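Local coordinates for protein 16S rRNA (adenine(1408)-N(1))-methyltransferase (Escherichia coli, PDB 3P2E) that methylates N1 of adenine 1408 in the 16S rRNA of assembled 30S subunits, using S-adenosyl-L-methionine, and so confers resistance to many aminoglycosides, at residues Arg37-Tyr40 with Lys41-Ile44; Phe62-Ser65 with Lys66-Lys70; Lys191-Ser195 with Leu196-Arg200. All blocks are in the same frame, centred on the assembly; numbering follows the deposited sequence.

Contact 1. Residues Arg37-Tyr40 with Lys41-Ile44; sequences RNIY and KLAI. With SAH (S-adenosyl-L-homocysteine), chain C.
Leu42 folds back over the turn made by Asn38 and Ile39 in helix 37-44, the helix that joins strands 26-31 and 49-54 in a beta-alpha-beta unit of the Rossmann-like methyltransferase fold. Its CB lies 3.6 Å from Ile39 O. One atom further out, CG comes to 3.5 Å from Asn38 O, because CG stands beside the backbone N and anti to the carbonyl carbon (chi1 -68°). At the tip, Leu42 CD1 meets Ile39 CD1 at 4.2 Å, the two side chains crossing at about a right angle. Ala43 turns its small CB in to 3.3 Å from Ile39 O. Ile39, Leu42 and Ala43 all rest on Tyr51 of strand 49-54, a place suited to branched or small apolar groups. The backbone is held by successive helical bonds; in one of them Ala43 N donates to Ile39 O over 2.9 Å, nearly straight at 162°. Tyr40 sends its ring to the other flank of the helix, onto helix 62-68, and its hydroxyl is hydrogen-bonded to Gly75 O, beyond that helix in the chain. Asn38, at the opening turn, serves the cofactor pocket: an amide suits it because its two ends do different work. OD1 accepts from Ser195 N, and ND2 lies 2.9 Å from the OXT carboxylate oxygen of S-adenosyl-L-homocysteine.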
loop_
_atom_site.group_PDB
_atom_site.type_symbol
_atom_site.label_atom_id
_atom_site.label_comp_id
_atom_site.label_asym_id
_atom_site.label_seq_id
_atom_site.Cartn_x
_atom_site.Cartn_y
_atom_site.Cartn_z
ATOM N N ARG A 37 9.039 -6.084 0.625
ATOM C CA ARG A 37 8.871 -7.461 1.084
ATOM C C ARG A 37 7.422 -7.853 1.324
ATOM O O ARG A 37 7.041 -8.997 1.082
ATOM C CB ARG A 37 9.692 -7.711 2.356
ATOM C CG ARG A 37 11.194 -7.717 2.110
ATOM C CD ARG A 37 11.972 -8.039 3.378
ATOM N NE ARG A 37 13.410 -7.880 3.172
ATOM C CZ ARG A 37 14.146 -8.633 2.364
ATOM N NH1 ARG A 37 13.589 -9.621 1.673
ATOM N NH2 ARG A 37 15.445 -8.386 2.234
ATOM N N ASN A 38 6.608 -6.915 1.795
ATOM C CA ASN A 38 5.205 -7.229 2.040
ATOM C C ASN A 38 4.491 -7.499 0.724
ATOM O O ASN A 38 3.724 -8.458 0.610
ATOM C CB ASN A 38 4.496 -6.081 2.768
ATOM C CG ASN A 38 4.973 -5.909 4.195
ATOM O OD1 ASN A 38 5.434 -6.863 4.832
ATOM N ND2 ASN A 38 4.843 -4.690 4.718
ATOM N N ILE A 39 4.759 -6.658 -0.270
ATOM C CA ILE A 39 4.122 -6.797 -1.572
ATOM C C ILE A 39 4.615 -8.059 -2.275
ATOM O O ILE A 39 3.856 -8.712 -2.992
ATOM C CB ILE A 39 4.401 -5.556 -2.463
ATOM C CG1 ILE A 39 3.359 -5.469 -3.578
ATOM C CG2 ILE A 39 5.795 -5.629 -3.052
ATOM C CD1 ILE A 39 1.982 -5.104 -3.086
ATOM N N TYR A 40 5.883 -8.405 -2.055
ATOM C CA TYR A 40 6.464 -9.600 -2.663
ATOM C C TYR A 40 5.706 -10.832 -2.174
ATOM O O TYR A 40 5.418 -11.738 -2.952
ATOM C CB TYR A 40 7.947 -9.737 -2.289
ATOM C CG TYR A 40 8.645 -10.891 -2.984
ATOM C CD1 TYR A 40 9.328 -10.697 -4.184
ATOM C CD2 TYR A 40 8.574 -12.184 -2.468
ATOM C CE1 TYR A 40 9.922 -11.769 -4.856
ATOM C CE2 TYR A 40 9.162 -13.263 -3.135
ATOM C CZ TYR A 40 9.831 -13.047 -4.327
ATOM O OH TYR A 40 10.396 -14.110 -4.999
ATOM N N LYS A 41 5.383 -10.865 -0.886
ATOM C CA LYS A 41 4.660 -12.000 -0.321
ATOM C C LYS A 41 3.239 -12.067 -0.862
ATOM O O LYS A 41 2.736 -13.149 -1.159
ATOM C CB LYS A 41 4.629 -11.922 1.210
ATOM C CG LYS A 41 3.909 -13.102 1.861
ATOM C CD LYS A 41 4.002 -13.058 3.381
ATOM C CE LYS A 41 3.307 -14.260 4.003
ATOM N NZ LYS A 41 3.390 -14.251 5.488
ATOM N N LEU A 42 2.583 -10.919 -0.985
ATOM C CA LEU A 42 1.221 -10.907 -1.517
ATOM C C LEU A 42 1.218 -11.428 -2.947
ATOM O O LEU A 42 0.370 -12.242 -3.330
ATOM C CB LEU A 42 0.653 -9.489 -1.520
ATOM C CG LEU A 42 0.372 -8.847 -0.165
ATOM C CD1 LEU A 42 -0.203 -7.449 -0.380
ATOM C CD2 LEU A 42 -0.601 -9.710 0.618
ATOM N N ALA A 43 2.178 -10.951 -3.729
ATOM C CA ALA A 43 2.305 -11.317 -5.133
ATOM C C ALA A 43 2.626 -12.786 -5.345
ATOM O O ALA A 43 2.082 -13.420 -6.246
ATOM C CB ALA A 43 3.368 -10.459 -5.788
ATOM N N ILE A 44 3.516 -13.328 -4.525
ATOM C CA ILE A 44 3.885 -14.729 -4.662
ATOM C C ILE A 44 2.691 -15.639 -4.354
ATOM O O ILE A 44 2.607 -16.754 -4.866
ATOM C CB ILE A 44 5.094 -15.067 -3.734
ATOM C CG1 ILE A 44 5.649 -16.461 -4.049
ATOM C CG2 ILE A 44 4.675 -14.968 -2.278
ATOM C CD1 ILE A 44 4.898 -17.607 -3.394
HETATM N N SAH C . 4.446 -0.319 4.367
HETATM C CA SAH C . 5.718 -0.389 4.863
HETATM C CB SAH C . 6.053 0.888 5.638
HETATM C CG SAH C . 7.495 1.212 5.889
HETATM S SD SAH C . 7.856 2.691 6.778
HETATM C C SAH C . 5.880 -1.739 5.688
HETATM O O SAH C . 7.000 -2.024 5.615
HETATM O OXT SAH C . 5.038 -2.285 6.245
HETATM C "C5'" SAH C . 6.924 4.091 6.143
HETATM C "C4'" SAH C . 7.153 4.167 4.562
HETATM O "O4'" SAH C . 6.246 5.209 4.182
HETATM C "C3'" SAH C . 8.545 4.576 4.127
HETATM O "O3'" SAH C . 9.112 3.589 3.209
HETATM C "C2'" SAH C . 8.357 6.014 3.519
HETATM O "O2'" SAH C . 9.217 6.358 2.456
HETATM C "C1'" SAH C . 6.867 5.994 3.116
HETATM N N9 SAH C . 6.223 7.367 3.064
HETATM C C8 SAH C . 6.300 8.370 4.039
HETATM N N7 SAH C . 5.680 9.480 3.680
HETATM C C5 SAH C . 5.179 9.135 2.380
HETATM C C6 SAH C . 4.413 9.984 1.508
HETATM N N6 SAH C . 4.075 11.251 1.844
HETATM N N1 SAH C . 4.060 9.389 0.309
HETATM C C2 SAH C . 4.413 8.077 -0.029
HETATM N N3 SAH C . 5.155 7.265 0.824
HETATM C C4 SAH C . 5.492 7.882 2.003
#

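Contact 2. Residues Phe62-Ser65 with Lys66-Lys70; sequences FDIS and KKIIK
The backbone N of Lys66 donates to Phe62 O over 2.9 Å, with an N-H...O angle of 149°, and the aliphatic part of the same lysine wraps round that oxygen. Lys66 CG approaches Phe62 O to 3.1 Å and Lys66 CD to 3.4 Å, before a bend at chi3 carries the rest of the chain off. A lysine suits this exposed flank: its methylenes pack on the backbone while the amine stays at the surface. Ile68 N donates to Ile64 O, one turn earlier, and the two isoleucines meet on the buried side. Their CG2 methyls are 4.2 Å apart, with the side chains crossing at about a right angle. Ile68 holds CG1 between its backbone N and carbonyl carbon (chi1 64°), which places CG1 3.3 Å from Ser65 O and swings CG2 round toward Ile64. Branched apolar residues fit here because Phe82 and Tyr40 lie against both. Ser65 is small enough to pack against Leu4 of strand 3-5, and its OG is hydrogen-bonded to Gly6 O. Lys70 N bonds to Lys67 O at 3.2 Å. A weak bond of 3.4 Å links Lys70 NZ to Lys66 O. The whole is an amphipathic crossover helix, linking strands 49-54 and 80-83 in a beta-alpha-beta unit of the Rossmann-like fold.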
loop_
_atom_site.group_PDB
_atom_site.type_symbol
_atom_site.label_atom_id
_atom_site.label_comp_id
_atom_site.label_asym_id
_atom_site.label_seq_id
_atom_site.Cartn_x
_atom_site.Cartn_y
_atom_site.Cartn_z
ATOM N N PHE A 62 15.777 -1.490 -3.719
ATOM C CA PHE A 62 16.758 -2.131 -4.590
ATOM C C PHE A 62 16.880 -3.648 -4.488
ATOM O O PHE A 62 16.918 -4.335 -5.506
ATOM C CB PHE A 62 18.139 -1.495 -4.384
ATOM C CG PHE A 62 18.261 -0.104 -4.949
ATOM C CD1 PHE A 62 17.232 0.454 -5.705
ATOM C CD2 PHE A 62 19.420 0.642 -4.745
ATOM C CE1 PHE A 62 17.355 1.731 -6.247
ATOM C CE2 PHE A 62 19.550 1.918 -5.284
ATOM C CZ PHE A 62 18.515 2.463 -6.037
ATOM N N ASP A 63 16.949 -4.178 -3.274
ATOM C CA ASP A 63 17.091 -5.623 -3.120
ATOM C C ASP A 63 15.925 -6.410 -3.697
ATOM O O ASP A 63 16.124 -7.326 -4.496
ATOM C CB ASP A 63 17.297 -5.983 -1.649
ATOM C CG ASP A 63 18.737 -5.808 -1.210
ATOM O OD1 ASP A 63 19.312 -4.731 -1.473
ATOM O OD2 ASP A 63 19.294 -6.747 -0.602
ATOM N N ILE A 64 14.706 -6.066 -3.302
ATOM C CA ILE A 64 13.553 -6.787 -3.819
ATOM C C ILE A 64 13.309 -6.475 -5.296
ATOM O O ILE A 64 12.832 -7.324 -6.043
ATOM C CB ILE A 64 12.283 -6.476 -2.995
ATOM C CG1 ILE A 64 12.440 -7.036 -1.577
ATOM C CG2 ILE A 64 11.057 -7.085 -3.673
ATOM C CD1 ILE A 64 12.697 -8.539 -1.522
ATOM N N SER A 65 13.648 -5.263 -5.722
ATOM C CA SER A 65 13.468 -4.892 -7.118
ATOM C C SER A 65 14.382 -5.755 -7.988
ATOM O O SER A 65 14.004 -6.166 -9.084
ATOM C CB SER A 65 13.805 -3.415 -7.329
ATOM O OG SER A 65 13.675 -3.071 -8.694
ATOM N N LYS A 66 15.585 -6.028 -7.489
ATOM C CA LYS A 66 16.543 -6.857 -8.218
ATOM C C LYS A 66 16.069 -8.305 -8.233
ATOM O O LYS A 66 16.315 -9.041 -9.187
ATOM C CB LYS A 66 17.926 -6.772 -7.564
ATOM C CG LYS A 66 18.668 -5.472 -7.853
ATOM C CD LYS A 66 19.844 -5.270 -6.899
ATOM C CE LYS A 66 20.831 -6.422 -6.958
ATOM N NZ LYS A 66 21.914 -6.254 -5.944
ATOM N N LYS A 67 15.380 -8.707 -7.173
ATOM C CA LYS A 67 14.885 -10.070 -7.067
ATOM C C LYS A 67 13.740 -10.376 -8.031
ATOM O O LYS A 67 13.730 -11.430 -8.664
ATOM C CB LYS A 67 14.434 -10.355 -5.630
ATOM C CG LYS A 67 13.983 -11.787 -5.393
ATOM C CD LYS A 67 13.713 -12.047 -3.917
ATOM C CE LYS A 67 13.381 -13.515 -3.670
ATOM N NZ LYS A 67 13.272 -13.831 -2.221
ATOM N N ILE A 68 12.786 -9.460 -8.162
ATOM C CA ILE A 68 11.649 -9.717 -9.038
ATOM C C ILE A 68 11.978 -9.751 -10.523
ATOM O O ILE A 68 11.183 -10.251 -11.318
ATOM C CB ILE A 68 10.502 -8.704 -8.815
ATOM C CG1 ILE A 68 10.952 -7.292 -9.189
ATOM C CG2 ILE A 68 10.042 -8.772 -7.372
ATOM C CD1 ILE A 68 9.819 -6.285 -9.219
ATOM N N ILE A 69 13.146 -9.234 -10.894
ATOM C CA ILE A 69 13.552 -9.213 -12.294
ATOM C C ILE A 69 14.321 -10.479 -12.682
ATOM O O ILE A 69 14.655 -10.679 -13.850
ATOM C CB ILE A 69 14.417 -7.962 -12.598
ATOM C CG1 ILE A 69 14.629 -7.823 -14.107
ATOM C CG2 ILE A 69 15.753 -8.063 -11.884
ATOM C CD1 ILE A 69 15.423 -6.595 -14.505
ATOM N N LYS A 70 14.600 -11.334 -11.703
ATOM C CA LYS A 70 15.314 -12.581 -11.958
ATOM C C LYS A 70 14.351 -13.588 -12.573
ATOM O O LYS A 70 13.156 -13.321 -12.680
ATOM C CB LYS A 70 15.884 -13.156 -10.659
ATOM C CG LYS A 70 17.087 -12.409 -10.109
ATOM C CD LYS A 70 17.640 -13.110 -8.878
ATOM C CE LYS A 70 18.970 -12.513 -8.441
ATOM N NZ LYS A 70 18.852 -11.073 -8.083
#

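Contact 3. Residues Lys191-Ser195 with Leu196-Arg200; sequences KQFNS and LWAKR. With SAH (S-adenosyl-L-homocysteine), chain C.
Ser195 and Ala198 meet at the start of helix 196-203, where the serine hydroxyl also reaches the cofactor product. Ser195 OG donates over 2.8 Å to atom O of the S-adenosyl-L-homocysteine carboxylate. Ser195 OG also accepts from Ala198 N over 2.9 Å, a nearly straight N-cap bond (161°). Both bonds follow from the first torsion, which holds OG between the backbone N and the carbonyl carbon (chi1 84°). Beside it Trp197 lays one indole face against the ligand: SD lies 3.7 Å above the ring plane, offset toward the rim, and CD1 touches the ligand's CG at 3.5 Å. The indole is anchored by the bond of NE1 to Phe105 O and by an edge-to-face contact with Trp107. In the next layer Phe193 CB packs on Ala198 CB at 3.5 Å, a closeness that a small methyl permits, and the Phe193 ring meets Phe105 edge-to-face. Lys199 N donates to Ser195 O, while the Lys199 chain, bent at chi2 and chi4, curls back over the carbonyl of Phe193. A water donates to Asn194 O and bonds weakly to Lys199 NZ. With its hydrogen given to the carboxylate and its oxygen accepting from the helix start, Ser195 probably holds a fixed orientation; the indole face would probably also suit the positive sulfonium of S-adenosyl-L-methionine.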
loop_
_atom_site.group_PDB
_atom_site.type_symbol
_atom_site.label_atom_id
_atom_site.label_comp_id
_atom_site.label_asym_id
_atom_site.label_seq_id
_atom_site.Cartn_x
_atom_site.Cartn_y
_atom_site.Cartn_z
ATOM N N LYS A 191 3.063 -10.391 12.908
ATOM C CA LYS A 191 4.163 -11.315 12.659
ATOM C C LYS A 191 4.090 -11.988 11.294
ATOM O O LYS A 191 5.061 -12.606 10.852
ATOM C CB LYS A 191 4.221 -12.381 13.758
ATOM C CG LYS A 191 4.610 -11.825 15.119
ATOM C CD LYS A 191 4.805 -12.937 16.143
ATOM C CE LYS A 191 5.218 -12.368 17.493
ATOM N NZ LYS A 191 5.448 -13.432 18.503
ATOM N N GLN A 192 2.951 -11.852 10.620
ATOM C CA GLN A 192 2.768 -12.462 9.308
ATOM C C GLN A 192 3.376 -11.640 8.175
ATOM O O GLN A 192 3.554 -12.146 7.064
ATOM C CB GLN A 192 1.283 -12.681 9.029
ATOM C CG GLN A 192 0.521 -11.427 8.658
ATOM C CD GLN A 192 -0.972 -11.666 8.601
ATOM O OE1 GLN A 192 -1.602 -11.944 9.623
ATOM N NE2 GLN A 192 -1.546 -11.569 7.405
ATOM N N PHE A 193 3.692 -10.377 8.451
ATOM C CA PHE A 193 4.277 -9.505 7.433
ATOM C C PHE A 193 5.785 -9.713 7.363
ATOM O O PHE A 193 6.429 -9.972 8.377
ATOM C CB PHE A 193 3.938 -8.045 7.740
ATOM C CG PHE A 193 2.476 -7.732 7.609
ATOM C CD1 PHE A 193 1.926 -7.426 6.368
ATOM C CD2 PHE A 193 1.635 -7.798 8.716
ATOM C CE1 PHE A 193 0.554 -7.194 6.229
ATOM C CE2 PHE A 193 0.265 -7.568 8.587
ATOM C CZ PHE A 193 -0.276 -7.269 7.343
ATOM N N ASN A 194 6.345 -9.591 6.163
ATOM C CA ASN A 194 7.772 -9.820 5.959
ATOM C C ASN A 194 8.717 -8.616 5.949
ATOM O O ASN A 194 9.931 -8.804 5.998
ATOM C CB ASN A 194 7.988 -10.614 4.665
ATOM C CG ASN A 194 7.577 -12.072 4.791
ATOM O OD1 ASN A 194 7.668 -12.838 3.831
ATOM N ND2 ASN A 194 7.127 -12.463 5.979
ATOM N N SER A 195 8.200 -7.393 5.874
ATOM C CA SER A 195 9.109 -6.248 5.863
ATOM C C SER A 195 9.886 -6.206 7.177
ATOM O O SER A 195 9.392 -6.642 8.220
ATOM C CB SER A 195 8.354 -4.926 5.643
ATOM O OG SER A 195 7.823 -4.401 6.844
ATOM N N LEU A 196 11.113 -5.700 7.122
ATOM C CA LEU A 196 11.946 -5.628 8.314
ATOM C C LEU A 196 11.268 -4.743 9.359
ATOM O O LEU A 196 11.334 -5.014 10.554
ATOM C CB LEU A 196 13.327 -5.070 7.960
ATOM C CG LEU A 196 14.010 -5.669 6.724
ATOM C CD1 LEU A 196 15.398 -5.069 6.565
ATOM C CD2 LEU A 196 14.091 -7.181 6.854
ATOM N N TRP A 197 10.616 -3.686 8.889
ATOM C CA TRP A 197 9.903 -2.748 9.751
ATOM C C TRP A 197 8.752 -3.448 10.471
ATOM O O TRP A 197 8.584 -3.298 11.682
ATOM C CB TRP A 197 9.387 -1.589 8.884
ATOM C CG TRP A 197 8.413 -0.616 9.522
ATOM C CD1 TRP A 197 7.156 -0.315 9.070
ATOM C CD2 TRP A 197 8.661 0.269 10.624
ATOM N NE1 TRP A 197 6.613 0.707 9.814
ATOM C CE2 TRP A 197 7.513 1.085 10.773
ATOM C CE3 TRP A 197 9.742 0.458 11.496
ATOM C CZ2 TRP A 197 7.418 2.076 11.759
ATOM C CZ3 TRP A 197 9.649 1.445 12.478
ATOM C CH2 TRP A 197 8.491 2.242 12.599
ATOM N N ALA A 198 7.959 -4.215 9.732
ATOM C CA ALA A 198 6.834 -4.915 10.348
ATOM C C ALA A 198 7.318 -5.919 11.389
ATOM O O ALA A 198 6.700 -6.077 12.444
ATOM C CB ALA A 198 6.001 -5.623 9.282
ATOM N N LYS A 199 8.416 -6.604 11.087
ATOM C CA LYS A 199 8.972 -7.586 12.016
ATOM C C LYS A 199 9.417 -6.887 13.299
ATOM O O LYS A 199 9.187 -7.390 14.397
ATOM C CB LYS A 199 10.150 -8.321 11.372
ATOM C CG LYS A 199 9.749 -9.296 10.266
ATOM C CD LYS A 199 8.997 -10.494 10.831
ATOM C CE LYS A 199 8.558 -11.455 9.729
ATOM N NZ LYS A 199 9.699 -11.879 8.872
ATOM N N ARG A 200 10.050 -5.726 13.160
ATOM C CA ARG A 200 10.480 -4.975 14.334
ATOM C C ARG A 200 9.275 -4.600 15.185
ATOM O O ARG A 200 9.303 -4.737 16.409
ATOM C CB ARG A 200 11.222 -3.698 13.924
ATOM C CG ARG A 200 12.698 -3.908 13.618
ATOM C CD ARG A 200 13.317 -2.650 13.039
ATOM N NE ARG A 200 13.029 -1.458 13.836
ATOM C CZ ARG A 200 13.167 -0.215 13.384
ATOM N NH1 ARG A 200 13.582 -0.007 12.143
ATOM N NH2 ARG A 200 12.895 0.821 14.167
HETATM N N SAH C . 4.446 -0.319 4.367
HETATM C CA SAH C . 5.718 -0.389 4.863
HETATM C CB SAH C . 6.053 0.888 5.638
HETATM C CG SAH C . 7.495 1.212 5.889
HETATM S SD SAH C . 7.856 2.691 6.778
HETATM C C SAH C . 5.880 -1.739 5.688
HETATM O O SAH C . 7.000 -2.024 5.615
HETATM O OXT SAH C . 5.038 -2.285 6.245
HETATM C "C5'" SAH C . 6.924 4.091 6.143
HETATM C "C4'" SAH C . 7.153 4.167 4.562
HETATM O "O4'" SAH C . 6.246 5.209 4.182
HETATM C "C3'" SAH C . 8.545 4.576 4.127
HETATM O "O3'" SAH C . 9.112 3.589 3.209
HETATM C "C2'" SAH C . 8.357 6.014 3.519
HETATM O "O2'" SAH C . 9.217 6.358 2.456
HETATM C "C1'" SAH C . 6.867 5.994 3.116
HETATM N N9 SAH C . 6.223 7.367 3.064
HETATM C C8 SAH C . 6.300 8.370 4.039
HETATM N N7 SAH C . 5.680 9.480 3.680
HETATM C C5 SAH C . 5.179 9.135 2.380
HETATM C C6 SAH C . 4.413 9.984 1.508
HETATM N N6 SAH C . 4.075 11.251 1.844
HETATM N N1 SAH C . 4.060 9.389 0.309
HETATM C C2 SAH C . 4.413 8.077 -0.029
HETATM N N3 SAH C . 5.155 7.265 0.824
HETATM C C4 SAH C . 5.492 7.882 2.003
HETATM O O HOH W 1 12.128 -9.774 7.560
#

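Overall arrangement
Contact 1 touches both of the others, its centre about 12 Å from the centre of each, whereas contacts 2 and 3 are 18 Å apart between centres and do not touch. Tyr40 joins contact 1 to contact 2: its CD1 packs 3.8 Å from Ile68 CG2, and its OH packs 3.3 Å from Lys67 CE, so the two crossover helices pack through this ring and its hydroxyl. Toward contact 3 the links are largely polar, with a probable hydrogen bond of 2.6 Å from Lys41 NZ to Gln192 O. Contacts 1 and 3 both reach the amino-acid end of S-adenosyl-L-homocysteine; contact 2 is further off, the Ile64 side chain about 10 Å from the ligand.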